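Local coordinates for 5-Carboxyvanillate Decarboxylase (Novosphingobium aromaticivorans, PDB 4QRN), which probably catalyses the metal-dependent, non-oxidative decarboxylation of 5-carboxyvanillate to vanillate, and binds manganese in its active site, at residues Q184-Y187 and L188-F192; D353-A356 and Q357-K360. All blocks are in the same frame, centred on the assembly; numbering follows the deposited sequence. Where two conformers were deposited one is given.

Interaction 1 of 2, residues Q184-Y187 and L188-F192; sequences QGRY and LDEEF. With ACT (acetate ion), chain L.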
ATOM      1  N   GLN A 184     -12.890 -16.245  -3.418  1.00  7.96           N
ATOM      2  CA  GLN A 184     -13.189 -16.368  -4.849  1.00  8.80           C
ATOM      3  C   GLN A 184     -13.543 -15.007  -5.467  1.00  8.26           C
ATOM      4  O   GLN A 184     -14.463 -14.885  -6.277  1.00  9.21           O
ATOM      5  CB  GLN A 184     -14.260 -17.438  -5.074  1.00 10.38           C
ATOM      6  CG  GLN A 184     -13.709 -18.793  -4.666  1.00 12.08           C
ATOM      7  CD  GLN A 184     -14.740 -19.890  -4.694  1.00 13.25           C
ATOM      8  OE1 GLN A 184     -15.462 -20.041  -5.673  1.00 15.56           O
ATOM      9  NE2 GLN A 184     -14.821 -20.662  -3.615  1.00 13.29           N
ATOM     10  N   GLY A 185     -12.773 -13.997  -5.093  1.00  8.54           N
ATOM     11  CA  GLY A 185     -12.907 -12.682  -5.682  1.00  8.78           C
ATOM     12  C   GLY A 185     -13.980 -11.799  -5.066  1.00  8.90           C
ATOM     13  O   GLY A 185     -14.193 -10.673  -5.542  1.00  9.57           O
ATOM     14  N   ARG A 186     -14.640 -12.289  -4.016  1.00  8.36           N
ATOM     15  CA  ARG A 186     -15.696 -11.547  -3.324  1.00  8.55           C
ATOM     16  C   ARG A 186     -15.196 -11.097  -1.962  1.00  7.61           C
ATOM     17  O   ARG A 186     -14.481 -11.837  -1.268  1.00  8.13           O
ATOM     18  CB  ARG A 186     -16.951 -12.411  -3.140  1.00 10.12           C
ATOM     19  CG  ARG A 186     -17.516 -12.915  -4.443  1.00 12.22           C
ATOM     20  CD  ARG A 186     -18.716 -13.806  -4.186  1.00 13.94           C
ATOM     21  NE  ARG A 186     -19.842 -13.011  -3.728  1.00 14.65           N
ATOM     22  CZ  ARG A 186     -21.028 -13.522  -3.441  1.00 16.21           C
ATOM     23  NH1 ARG A 186     -21.216 -14.834  -3.521  1.00 18.08           N
ATOM     24  NH2 ARG A 186     -22.017 -12.724  -3.072  1.00 16.69           N
ATOM     25  N   TYR A 187     -15.648  -9.917  -1.552  1.00  7.59           N
ATOM     26  CA  TYR A 187     -15.190  -9.250  -0.329  1.00  7.49           C
ATOM     27  C   TYR A 187     -16.295  -9.171   0.701  1.00  7.60           C
ATOM     28  O   TYR A 187     -17.489  -9.191   0.372  1.00  8.66           O
ATOM     29  CB  TYR A 187     -14.622  -7.850  -0.693  1.00  8.09           C
ATOM     30  CG  TYR A 187     -13.368  -7.985  -1.540  1.00  7.33           C
ATOM     31  CD1 TYR A 187     -13.427  -8.143  -2.926  1.00  8.17           C
ATOM     32  CD2 TYR A 187     -12.125  -8.086  -0.920  1.00  7.71           C
ATOM     33  CE1 TYR A 187     -12.273  -8.377  -3.675  1.00  8.48           C
ATOM     34  CE2 TYR A 187     -10.954  -8.316  -1.655  1.00  8.27           C
ATOM     35  CZ  TYR A 187     -11.042  -8.465  -3.035  1.00  7.89           C
ATOM     36  OH  TYR A 187      -9.935  -8.731  -3.791  1.00  7.95           O
ATOM     37  N   LEU A 188     -15.883  -9.063   1.953  1.00  7.60           N
ATOM     38  CA  LEU A 188     -16.800  -9.236   3.086  1.00  8.07           C
ATOM     39  C   LEU A 188     -17.757  -8.076   3.275  1.00  7.95           C
ATOM     40  O   LEU A 188     -18.669  -8.180   4.092  1.00  8.91           O
ATOM     41  CB  LEU A 188     -15.999  -9.466   4.372  1.00  8.34           C
ATOM     42  CG  LEU A 188     -15.250 -10.801   4.449  1.00  8.09           C
ATOM     43  CD1 LEU A 188     -14.251 -10.702   5.577  1.00  8.49           C
ATOM     44  CD2 LEU A 188     -16.201 -12.019   4.638  1.00  9.37           C
ATOM     45  N   ASP A 189     -17.574  -6.980   2.537  1.00  8.28           N
ATOM     46  CA  ASP A 189     -18.536  -5.884   2.579  0.52  8.99           C
ATOM     47  C   ASP A 189     -19.837  -6.200   1.853  1.00  9.92           C
ATOM     48  O   ASP A 189     -20.798  -5.468   1.995  1.00 11.67           O
ATOM     49  CB  ASP A 189     -17.928  -4.629   1.964  0.52  9.06           C
ATOM     50  CG  ASP A 189     -17.459  -4.853   0.539  0.52  9.23           C
ATOM     51  OD1 ASP A 189     -16.396  -5.478   0.365  0.52  8.37           O
ATOM     52  OD2 ASP A 189     -18.181  -4.423  -0.399  0.52 10.50           O
ATOM     53  N   GLU A 190     -19.879  -7.279   1.073  1.00  9.86           N
ATOM     54  CA  GLU A 190     -21.147  -7.646   0.424  1.00 10.95           C
ATOM     55  C   GLU A 190     -22.141  -8.119   1.471  1.00 10.89           C
ATOM     56  O   GLU A 190     -21.761  -8.824   2.420  1.00 10.68           O
ATOM     57  CB  GLU A 190     -20.963  -8.781  -0.566  1.00 13.26           C
ATOM     58  CG  GLU A 190     -20.243  -8.440  -1.827  1.00 15.02           C
ATOM     59  CD  GLU A 190     -20.458  -9.534  -2.845  1.00 17.19           C
ATOM     60  OE1 GLU A 190     -21.625  -9.903  -3.101  1.00 19.60           O
ATOM     61  OE2 GLU A 190     -19.467 -10.057  -3.361  1.00 16.83           O
ATOM     62  N   GLU A 191     -23.411  -7.769   1.270  1.00 12.12           N
ATOM     63  CA  GLU A 191     -24.453  -8.168   2.212  1.00 15.87           C
ATOM     64  C   GLU A 191     -24.510  -9.686   2.395  1.00 12.34           C
ATOM     65  O   GLU A 191     -24.863 -10.167   3.473  1.00 12.11           O
ATOM     66  CB  GLU A 191     -25.818  -7.669   1.747  1.00 27.08           C
ATOM     67  CG  GLU A 191     -25.983  -6.160   1.856  1.00 39.59           C
ATOM     68  CD  GLU A 191     -27.432  -5.718   1.833  1.00 50.37           C
ATOM     69  OE1 GLU A 191     -28.289  -6.486   1.346  1.00 57.74           O
ATOM     70  OE2 GLU A 191     -27.715  -4.599   2.308  1.00 52.65           O
ATOM     71  N   PHE A 192     -24.171 -10.447   1.354  1.00 11.64           N
ATOM     72  CA  PHE A 192     -24.164 -11.909   1.435  1.00 11.05           C
ATOM     73  C   PHE A 192     -23.408 -12.433   2.657  1.00  9.98           C
ATOM     74  O   PHE A 192     -23.794 -13.448   3.228  1.00 10.80           O
ATOM     75  CB  PHE A 192     -23.549 -12.445   0.148  1.00 11.76           C
ATOM     76  CG  PHE A 192     -23.437 -13.939   0.078  1.00 12.37           C
ATOM     77  CD1 PHE A 192     -24.564 -14.736  -0.091  1.00 13.90           C
ATOM     78  CD2 PHE A 192     -22.188 -14.551   0.129  1.00 12.82           C
ATOM     79  CE1 PHE A 192     -24.452 -16.121  -0.186  1.00 14.39           C
ATOM     80  CE2 PHE A 192     -22.071 -15.930   0.028  1.00 13.33           C
ATOM     81  CZ  PHE A 192     -23.200 -16.718  -0.132  1.00 14.07           C
TER
HETATM   82  C   ACT L 408     -18.868 -17.491  -3.937  1.00 38.14           C
HETATM   83  O   ACT L 408     -19.621 -16.772  -3.240  1.00 37.63           O
HETATM   84  OXT ACT L 408     -18.638 -17.105  -5.112  1.00 38.54           O
HETATM   85  CH3 ACT L 408     -18.282 -18.761  -3.401  1.00 37.92           C
HETATM   86  O   HOH W   1     -17.291  -8.484  -3.407  1.00 13.71           O
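R186 reaches forward along the loop to meet E190 and F192. Its chain turns at chi3 (71°), which swings the guanidinium side-on to the E190 carboxylate in a two-nitrogen salt bridge: R186 NE bonds E190 OE2 at 3.0 Å and R186 NH2 bonds E190 OE1 at 2.8 Å. Both acceptors lie almost in the guanidinium plane and both bonds are nearly straight, although the carboxylate plane is turned 39° from it. F192 takes one face of the same group in an off-centre cation-pi stack, with R186 CZ 4.5 Å from the centroid of the F192 ring, while an oxygen of an acetate ion, probably from the crystallisation liquor, accepts a bond from R186 NH1 at the edge. With an alanine here, the E190 carboxylate would probably be left without its charged mate and F192 without the guanidinium that stacks on it. Next comes Y187, whose O accepts E190 N at 3.1 Å and closes a type I beta turn over L188 and D189. A water bridges Y187 N to E190 OE2, tying that carboxylate to the backbone as well. The loop runs from strand 177-179 to helix 194-203 and leans on helix 233-248, where E237 bonds Y187 OH, H241 meets the Y187 ring edge-to-face and R244 pairs with D189.

Interaction 2 of 2, residues D353-A356 and Q357-K360; sequences DMSA and QTKK
K359 folds back over the loop residues M354 and S355 just ahead of its helix, and its side chain can be followed outward. CB sits 3.3 Å from S355 O, the carbonyl that also accepts K359 N at 2.8 Å in the first turn of helix 356-370. The chain then runs extended until chi3 (-74°) bends it back, bringing K359 CE to 4.3 Å from M354 CB. At the tip, a water bridges NZ to M354 O, 2.8 Å from each, and NZ also bonds the carbonyls of D350 and M352. On another side of the helix start, M354 crosses T358 at about a right angle, with CG 3.6 Å from the T358 methyl CG2 and SD against the same methyl. S355 holds the N-cap position; its OG lies 2.9 Å from T358 OG1, which is itself bonded to E328. The contact thus divides into a small apolar patch, a pair of hydroxyls and an ammonium bonded to a water and two backbone carbonyls. With D350 the last residue of helix 343-350, the positive charge of K359 sits where that helix ends, and it would probably be favoured by the negative pole there.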
ATOM      1  N   ASP A 353      14.027   0.577  22.081  1.00  9.32           N
ATOM      2  CA  ASP A 353      14.080   1.702  23.016  1.00 10.42           C
ATOM      3  C   ASP A 353      12.653   2.137  23.309  1.00 10.09           C
ATOM      4  O   ASP A 353      12.144   3.116  22.769  1.00 11.28           O
ATOM      5  CB  ASP A 353      14.919   2.832  22.447  1.00 12.50           C
ATOM      6  CG  ASP A 353      15.065   3.980  23.404  1.00 15.22           C
ATOM      7  OD1 ASP A 353      14.748   3.830  24.593  1.00 14.22           O
ATOM      8  OD2 ASP A 353      15.510   5.062  22.976  1.00 18.77           O
ATOM      9  N   MET A 354      12.024   1.347  24.176  1.00 10.39           N
ATOM     10  CA  MET A 354      10.615   1.412  24.469  1.00 10.82           C
ATOM     11  C   MET A 354      10.482   1.073  25.951  1.00  9.38           C
ATOM     12  O   MET A 354      11.189   0.202  26.449  1.00  9.48           O
ATOM     13  CB  MET A 354       9.948   0.376  23.556  1.00 12.94           C
ATOM     14  CG  MET A 354       8.496   0.284  23.637  1.00 14.33           C
ATOM     15  SD  MET A 354       7.855  -0.952  22.478  1.00 13.06           S
ATOM     16  CE  MET A 354       8.135  -0.275  20.870  1.00 14.92           C
ATOM     17  N   SER A 355       9.603   1.775  26.661  1.00  9.23           N
ATOM     18  CA  SER A 355       9.473   1.536  28.089  1.00  9.37           C
ATOM     19  C   SER A 355       9.091   0.088  28.378  1.00  8.87           C
ATOM     20  O   SER A 355       8.465  -0.590  27.556  1.00  8.83           O
ATOM     21  CB  SER A 355       8.423   2.451  28.700  1.00 10.48           C
ATOM     22  OG  SER A 355       7.116   2.029  28.362  1.00 10.95           O
ATOM     23  N   ALA A 356       9.450  -0.375  29.563  1.00  9.79           N
ATOM     24  CA  ALA A 356       9.061  -1.714  29.990  1.00  9.70           C
ATOM     25  C   ALA A 356       7.552  -1.893  29.935  1.00  8.69           C
ATOM     26  O   ALA A 356       7.046  -2.934  29.517  1.00  8.53           O
ATOM     27  CB  ALA A 356       9.604  -1.992  31.401  1.00 11.09           C
ATOM     28  N   GLN A 357       6.818  -0.874  30.345  1.00  9.06           N
ATOM     29  CA  GLN A 357       5.379  -0.985  30.367  1.00 10.08           C
ATOM     30  C   GLN A 357       4.822  -1.135  28.941  1.00  8.86           C
ATOM     31  O   GLN A 357       3.928  -1.968  28.689  1.00  8.98           O
ATOM     32  CB  GLN A 357       4.787   0.252  31.053  1.00 13.64           C
ATOM     33  CG  GLN A 357       5.103   0.306  32.550  1.00 18.62           C
ATOM     34  CD  GLN A 357       6.512   0.886  32.940  1.00 21.98           C
ATOM     35  OE1 GLN A 357       7.340   1.315  32.095  1.00 20.85           O
ATOM     36  NE2 GLN A 357       6.773   0.889  34.247  1.00 24.90           N
ATOM     37  N   THR A 358       5.318  -0.331  28.000  1.00  8.41           N
ATOM     38  CA  THR A 358       4.848  -0.421  26.627  1.00  8.88           C
ATOM     39  C   THR A 358       5.270  -1.743  25.989  1.00  7.56           C
ATOM     40  O   THR A 358       4.494  -2.364  25.246  1.00  7.76           O
ATOM     41  CB  THR A 358       5.393   0.768  25.834  1.00 10.19           C
ATOM     42  OG1 THR A 358       4.907   1.988  26.417  1.00 11.39           O
ATOM     43  CG2 THR A 358       4.992   0.680  24.340  1.00 11.03           C
ATOM     44  N   LYS A 359       6.507  -2.157  26.254  1.00  7.43           N
ATOM     45  CA  LYS A 359       7.008  -3.396  25.680  1.00  7.24           C
ATOM     46  C   LYS A 359       6.178  -4.599  26.154  1.00  7.24           C
ATOM     47  O   LYS A 359       5.921  -5.530  25.380  1.00  7.68           O
ATOM     48  CB  LYS A 359       8.506  -3.526  25.977  1.00  7.85           C
ATOM     49  CG  LYS A 359       9.225  -4.650  25.248  1.00  8.01           C
ATOM     50  CD  LYS A 359      10.726  -4.591  25.447  1.00  8.14           C
ATOM     51  CE  LYS A 359      11.398  -3.478  24.659  1.00  8.77           C
ATOM     52  NZ  LYS A 359      12.786  -3.226  25.178  1.00  7.83           N
ATOM     53  N   LYS A 360       5.776  -4.595  27.426  1.00  7.53           N
ATOM     54  CA  LYS A 360       4.933  -5.672  27.949  1.00  7.66           C
ATOM     55  C   LYS A 360       3.541  -5.676  27.312  1.00  7.03           C
ATOM     56  O   LYS A 360       2.985  -6.749  27.059  1.00  7.25           O
ATOM     57  CB  LYS A 360       4.857  -5.598  29.485  1.00  8.33           C
ATOM     58  CG  LYS A 360       3.953  -6.637  30.084  1.00  9.57           C
ATOM     59  CD  LYS A 360       4.026  -6.633  31.601  1.00 11.21           C
ATOM     60  CE  LYS A 360       3.253  -7.814  32.180  1.00 13.50           C
ATOM     61  NZ  LYS A 360       3.267  -7.816  33.686  1.00 16.17           N
TER
HETATM   62  O   HOH W   2      12.130  -2.186  27.681  1.00  9.43           O

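Interactions 1 and 2 do not touch: their centres are 39 Å apart, their nearest atoms about 28 Å, and they lie on opposite sides of the chain's centre. Both are local contacts in the parallel-stranded amidohydrolase fold; interaction 1 is a turn in a loop, interaction 2 the capped start of a helix. Interaction 1 belongs to the loop that follows strand 177-179, whereas interaction 2 starts the final helix, well beyond strand 331-332. Only the former comes near the metal site: the L188 side chain is about 10 Å from that of H210, which binds manganese together with E41 and D336 and also lines the inhibitor pocket. Residues 353-360 form a surface contact remote from that site.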